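Local coordinates for protein alkaline serine protease AL20 (Nesterenkonia abyssinica, PDB 3CP7) that probably cleaves peptide bonds as a secreted, trypsin-like alkaline serine protease of an extremophilic bacterium, at residues 123-128 against 146-151. Numbering follows the deposited sequence.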
loop_
_atom_site.group_PDB
_atom_site.type_symbol
_atom_site.label_atom_id
_atom_site.label_comp_id
_atom_site.label_asym_id
_atom_site.label_seq_id
_atom_site.Cartn_x
_atom_site.Cartn_y
_atom_site.Cartn_z
ATOM N N GLN A 123 -20.402 -11.396 -15.288
ATOM C CA GLN A 123 -20.082 -11.091 -16.679
ATOM C C GLN A 123 -19.272 -12.208 -17.337
ATOM O O GLN A 123 -18.742 -13.089 -16.661
ATOM C CB GLN A 123 -19.294 -9.784 -16.765
ATOM C CG GLN A 123 -20.019 -8.562 -16.220
ATOM C CD GLN A 123 -20.998 -7.986 -17.206
ATOM O OE1 GLN A 123 -20.715 -6.980 -17.862
ATOM N NE2 GLN A 123 -22.147 -8.633 -17.341
ATOM N N TYR A 124 -19.174 -12.149 -18.664
ATOM C CA TYR A 124 -18.363 -13.067 -19.441
ATOM C C TYR A 124 -16.934 -12.524 -19.546
ATOM O O TYR A 124 -16.727 -11.336 -19.829
ATOM C CB TYR A 124 -18.965 -13.235 -20.844
ATOM C CG TYR A 124 -18.242 -14.230 -21.717
ATOM C CD1 TYR A 124 -18.576 -15.578 -21.701
ATOM C CD2 TYR A 124 -17.221 -13.818 -22.565
ATOM C CE1 TYR A 124 -17.908 -16.491 -22.512
ATOM C CE2 TYR A 124 -16.550 -14.720 -23.369
ATOM C CZ TYR A 124 -16.894 -16.053 -23.342
ATOM O OH TYR A 124 -16.220 -16.938 -24.161
ATOM N N TYR A 125 -15.965 -13.410 -19.340
ATOM C CA TYR A 125 -14.558 -13.049 -19.326
ATOM C C TYR A 125 -13.711 -13.914 -20.227
ATOM O O TYR A 125 -14.023 -15.085 -20.473
ATOM C CB TYR A 125 -13.983 -13.202 -17.910
ATOM C CG TYR A 125 -14.480 -12.181 -16.918
ATOM C CD1 TYR A 125 -15.539 -12.476 -16.059
ATOM C CD2 TYR A 125 -13.901 -10.908 -16.846
ATOM C CE1 TYR A 125 -16.001 -11.542 -15.140
ATOM C CE2 TYR A 125 -14.358 -9.962 -15.930
ATOM C CZ TYR A 125 -15.423 -10.288 -15.082
ATOM O OH TYR A 125 -15.895 -9.388 -14.165
ATOM N N SER A 126 -12.608 -13.319 -20.677
ATOM C CA SER A 126 -11.480 -14.022 -21.249
ATOM C C SER A 126 -10.285 -13.772 -20.331
ATOM O O SER A 126 -9.885 -12.617 -20.127
ATOM C CB SER A 126 -11.184 -13.476 -22.646
ATOM O OG SER A 126 -12.299 -13.682 -23.497
ATOM N N ALA A 127 -9.752 -14.845 -19.750
ATOM C CA ALA A 127 -8.632 -14.754 -18.800
ATOM C C ALA A 127 -7.381 -15.343 -19.428
ATOM O O ALA A 127 -7.457 -16.321 -20.167
ATOM C CB ALA A 127 -8.968 -15.479 -17.511
ATOM N N TYR A 128 -6.231 -14.745 -19.135
ATOM C CA TYR A 128 -4.970 -15.114 -19.776
ATOM C C TYR A 128 -3.879 -15.314 -18.751
ATOM O O TYR A 128 -3.910 -14.714 -17.676
ATOM C CB TYR A 128 -4.555 -14.036 -20.795
ATOM C CG TYR A 128 -5.515 -13.993 -21.949
ATOM C CD1 TYR A 128 -6.694 -13.260 -21.866
ATOM C CD2 TYR A 128 -5.263 -14.714 -23.116
ATOM C CE1 TYR A 128 -7.611 -13.246 -22.914
ATOM C CE2 TYR A 128 -6.174 -14.702 -24.175
ATOM C CZ TYR A 128 -7.342 -13.981 -24.055
ATOM O OH TYR A 128 -8.254 -13.947 -25.081
ATOM N N GLY A 146 -15.337 -17.795 -20.131
ATOM C CA GLY A 146 -16.577 -18.219 -19.525
ATOM C C GLY A 146 -17.272 -17.151 -18.733
ATOM O O GLY A 146 -16.750 -16.045 -18.556
ATOM N N THR A 147 -18.462 -17.491 -18.257
ATOM C CA THR A 147 -19.260 -16.598 -17.444
ATOM C C THR A 147 -18.920 -16.778 -15.973
ATOM O O THR A 147 -18.845 -17.907 -15.470
ATOM C CB THR A 147 -20.763 -16.833 -17.709
ATOM O OG1 THR A 147 -21.028 -16.555 -19.090
ATOM C CG2 THR A 147 -21.634 -15.932 -16.843
ATOM N N ALA A 148 -18.697 -15.660 -15.292
ATOM C CA ALA A 148 -18.374 -15.691 -13.867
ATOM C C ALA A 148 -19.581 -16.064 -13.018
ATOM O O ALA A 148 -20.712 -15.643 -13.304
ATOM C CB ALA A 148 -17.805 -14.344 -13.424
ATOM N N THR A 149 -19.324 -16.864 -11.983
ATOM C CA THR A 149 -20.306 -17.164 -10.948
ATOM C C THR A 149 -19.727 -16.852 -9.567
ATOM O O THR A 149 -18.516 -16.635 -9.429
ATOM C CB THR A 149 -20.767 -18.639 -11.003
ATOM O OG1 THR A 149 -19.622 -19.497 -11.025
ATOM C CG2 THR A 149 -21.623 -18.883 -12.246
ATOM N N ASN A 150 -20.578 -16.841 -8.548
ATOM C CA ASN A 150 -20.183 -16.487 -7.198
ATOM C C ASN A 150 -19.300 -17.540 -6.548
ATOM O O ASN A 150 -19.453 -18.739 -6.790
ATOM C CB ASN A 150 -21.423 -16.254 -6.333
ATOM C CG ASN A 150 -22.165 -14.978 -6.695
ATOM O OD1 ASN A 150 -23.371 -14.873 -6.452
ATOM N ND2 ASN A 150 -21.470 -14.011 -7.268
ATOM N N ASP A 151 -18.381 -17.075 -5.714
ATOM C CA ASP A 151 -17.562 -17.948 -4.892
ATOM C C ASP A 151 -18.470 -18.905 -4.110
ATOM O O ASP A 151 -19.331 -18.446 -3.368
ATOM C CB ASP A 151 -16.773 -17.079 -3.922
ATOM C CG ASP A 151 -15.963 -17.881 -2.933
ATOM O OD1 ASP A 151 -15.701 -19.071 -3.214
ATOM O OD2 ASP A 151 -15.580 -17.308 -1.891
#
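Tyr-124 lays its ring along the backbone of Gly-146. CB leaves the strand on the same face of the sheet as the side chain of Thr-147, its cross-strand neighbour in a non-hydrogen-bonded pair with CA atoms 4.2 Å apart. With CG anti to the backbone N (chi1 -177°), the ring runs across the neighbouring strand. CG is 3.9 Å from Gly-146 O, and CD1 comes to 3.6 Å from Gly-146 C. At the ring edge, Thr-147 OG1 sits in the ring plane, 3.7 Å from CD1. CE1 lies 3.7 Å from both CA and N of Gly-146, and CZ is a little farther from that N. An alanine here would probably leave the Gly-146 backbone without the ring that packs along it and Thr-147 OG1 without the ring edge beside it.

Both segments belong to the C-terminal of the two antiparallel beta-barrel domains of the chymotrypsin (trypsin-like) fold, where strand 124-129 runs between 142-150 and 172-175. Three backbone hydrogen bonds zip this stretch together. Tyr-125 and Gly-146 form a hydrogen-bonded pair, N to O in both directions, while Gly-146 O also takes a CA-H...O contact from Tyr-124 CA. Next along, Ala-148 N gives a nearly straight bond to Gln-123 O (2.9 Å, 177° at the hydrogen).

On the other face of the sheet, Tyr-125 has CG anti to its carbonyl carbon, and the ring swings toward Ala-148, whose CB meets the ring edge 3.7 Å from CE1. Trp-173 meets the same ring with planes about 60° apart, and Ile-160 and Gln-158 of strand 158-161 pack against the Ala-148 methyl.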